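Long-range contact in thermospermine synthase (Medicago truncatula, PDB 6BQ7), which probably makes thermospermine by transferring an aminopropyl group from decarboxylated S-adenosylmethionine to spermidine: residues 95-100 / 280-285. Numbering follows the deposited sequence.
Sequences ALLHHP and RQRIIE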
loop_
_atom_site.group_PDB
_atom_site.type_symbol
_atom_site.label_atom_id
_atom_site.label_comp_id
_atom_site.label_asym_id
_atom_site.label_seq_id
_atom_site.Cartn_x
_atom_site.Cartn_y
_atom_site.Cartn_z
ATOM N N ALA A 95 -30.723 24.047 2.361
ATOM C CA ALA A 95 -31.326 24.640 3.491
ATOM C C ALA A 95 -31.708 26.084 3.285
ATOM O O ALA A 95 -32.793 26.459 3.585
ATOM C CB ALA A 95 -30.413 24.531 4.671
ATOM N N LEU A 96 -30.813 26.873 2.741
ATOM C CA LEU A 96 -31.067 28.271 2.519
ATOM C C LEU A 96 -32.158 28.515 1.505
ATOM O O LEU A 96 -32.977 29.337 1.689
ATOM C CB LEU A 96 -29.802 29.012 2.149
ATOM C CG LEU A 96 -29.096 29.595 3.345
ATOM C CD1 LEU A 96 -28.477 28.509 4.164
ATOM C CD2 LEU A 96 -28.074 30.603 2.979
ATOM N N LEU A 97 -32.178 27.747 0.449
ATOM C CA LEU A 97 -33.172 27.857 -0.592
ATOM C C LEU A 97 -34.548 27.553 -0.088
ATOM O O LEU A 97 -35.475 28.117 -0.523
ATOM C CB LEU A 97 -32.845 26.982 -1.766
ATOM C CG LEU A 97 -31.643 27.463 -2.516
ATOM C CD1 LEU A 97 -31.188 26.482 -3.553
ATOM C CD2 LEU A 97 -31.768 28.852 -3.046
ATOM N N HIS A 98 -34.675 26.606 0.801
ATOM C CA HIS A 98 -35.925 26.289 1.401
ATOM C C HIS A 98 -36.446 27.348 2.342
ATOM O O HIS A 98 -37.586 27.354 2.630
ATOM C CB HIS A 98 -35.873 24.957 2.096
ATOM C CG HIS A 98 -36.084 23.805 1.183
ATOM N ND1 HIS A 98 -35.117 23.354 0.344
ATOM C CD2 HIS A 98 -37.163 23.034 0.953
ATOM C CE1 HIS A 98 -35.582 22.364 -0.375
ATOM N NE2 HIS A 98 -36.821 22.146 -0.023
ATOM N N HIS A 99 -35.594 28.175 2.890
ATOM C CA HIS A 99 -35.979 29.203 3.804
ATOM C C HIS A 99 -36.551 30.438 3.137
ATOM O O HIS A 99 -36.015 30.923 2.192
ATOM C CB HIS A 99 -34.782 29.579 4.621
ATOM C CG HIS A 99 -35.116 30.310 5.863
ATOM N ND1 HIS A 99 -35.318 31.652 5.878
ATOM C CD2 HIS A 99 -35.291 29.896 7.128
ATOM C CE1 HIS A 99 -35.580 32.051 7.095
ATOM N NE2 HIS A 99 -35.570 31.000 7.879
ATOM N N PRO A 100 -37.580 31.020 3.733
ATOM C CA PRO A 100 -38.254 32.149 3.060
ATOM C C PRO A 100 -37.348 33.355 2.847
ATOM O O PRO A 100 -37.532 34.084 1.862
ATOM C CB PRO A 100 -39.425 32.481 4.001
ATOM C CG PRO A 100 -39.162 31.762 5.269
ATOM C CD PRO A 100 -38.282 30.588 4.952
ATOM N N ARG A 280 -31.521 31.460 -8.923
ATOM C CA ARG A 280 -31.276 32.577 -9.824
ATOM C C ARG A 280 -31.493 33.916 -9.136
ATOM O O ARG A 280 -30.863 34.912 -9.509
ATOM C CB ARG A 280 -32.180 32.448 -11.057
ATOM C CG ARG A 280 -31.604 33.039 -12.344
ATOM C CD ARG A 280 -32.554 32.837 -13.519
ATOM N NE ARG A 280 -32.240 33.700 -14.659
ATOM C CZ ARG A 280 -31.437 33.353 -15.663
ATOM N NH1 ARG A 280 -30.861 32.157 -15.672
ATOM N NH2 ARG A 280 -31.213 34.206 -16.659
ATOM N N GLN A 281 -32.381 33.974 -8.146
ATOM C CA GLN A 281 -32.691 35.248 -7.505
ATOM C C GLN A 281 -31.751 35.576 -6.357
ATOM O O GLN A 281 -31.473 36.758 -6.113
ATOM C CB GLN A 281 -34.125 35.248 -6.976
ATOM C CG GLN A 281 -35.181 35.512 -8.028
ATOM C CD GLN A 281 -36.569 35.153 -7.543
ATOM O OE1 GLN A 281 -36.724 34.516 -6.497
ATOM N NE2 GLN A 281 -37.586 35.548 -8.304
ATOM N N ARG A 282 -31.319 34.552 -5.626
ATOM C CA ARG A 282 -30.531 34.711 -4.399
ATOM C C ARG A 282 -29.094 34.373 -4.354
ATOM O O ARG A 282 -28.403 34.971 -3.614
ATOM C CB ARG A 282 -31.148 33.925 -3.294
ATOM C CG ARG A 282 -32.603 34.149 -3.124
ATOM C CD ARG A 282 -33.122 33.024 -2.335
ATOM N NE ARG A 282 -34.414 33.313 -1.841
ATOM C CZ ARG A 282 -34.942 32.705 -0.812
ATOM N NH1 ARG A 282 -34.286 31.792 -0.152
ATOM N NH2 ARG A 282 -36.133 33.031 -0.435
ATOM N N ILE A 283 -28.619 33.540 -5.221
ATOM C CA ILE A 283 -27.226 33.196 -5.257
ATOM C C ILE A 283 -26.411 33.827 -6.361
ATOM O O ILE A 283 -26.768 33.763 -7.495
ATOM C CB ILE A 283 -27.071 31.668 -5.327
ATOM C CG1 ILE A 283 -27.979 31.017 -4.321
ATOM C CG2 ILE A 283 -25.661 31.240 -5.042
ATOM C CD1 ILE A 283 -27.849 29.535 -4.226
ATOM N N ILE A 284 -25.304 34.451 -6.009
ATOM C CA ILE A 284 -24.452 35.054 -7.009
ATOM C C ILE A 284 -23.632 33.979 -7.593
ATOM O O ILE A 284 -23.224 33.090 -6.922
ATOM C CB ILE A 284 -23.533 36.143 -6.498
ATOM C CG1 ILE A 284 -22.652 35.617 -5.419
ATOM C CG2 ILE A 284 -24.331 37.273 -5.931
ATOM C CD1 ILE A 284 -22.246 36.677 -4.437
ATOM N N GLU A 285 -23.624 33.973 -8.903
ATOM C CA GLU A 285 -22.951 33.031 -9.763
ATOM C C GLU A 285 -23.678 31.686 -9.889
ATOM O O GLU A 285 -24.607 31.418 -9.190
ATOM C CB GLU A 285 -21.433 33.078 -9.656
ATOM C CG GLU A 285 -20.705 32.237 -8.653
ATOM C CD GLU A 285 -19.608 32.973 -7.915
ATOM O OE1 GLU A 285 -19.627 33.049 -6.669
ATOM O OE2 GLU A 285 -18.694 33.445 -8.594
#
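Arg282, the last residue of helix 272-282, reaches the C-terminal end of helix 84-98 and grips the carbonyl of His99. The contact joins two helix ends in the Rossmann-like domain of the spermidine/spermine synthase family. The Arg282 chain is extended from CG to NE, which carries the guanidinium across to the main-chain carbonyls of 96-100. NH1 gives a nearly straight hydrogen bond to His99 O, 3.0 Å long with an angle of 161° at the hydrogen. The oxygen lies in the guanidinium plane. NH2 adds a weak bond to the same oxygen. Leu96 O also lies at the guanidinium edge, 3.3 Å from Arg282 NH1. The positive group probably suits the negative end of the helix dipole. Arg278, one turn earlier, bonds Leu97 O, so two arginines of one helix serve this end. A leucine in place of Arg282 would probably leave His99 O without its charged donor and the turn into Pro100 less firmly held. Beside the polar part, Leu97 and Ile283 cross at about a right angle. Ile283 CG1 stands anti to its carbonyl carbon (chi1 -46°), and chi2 near 180° extends the chain, bringing CD1 to 4.1 Å from Leu97 CD2.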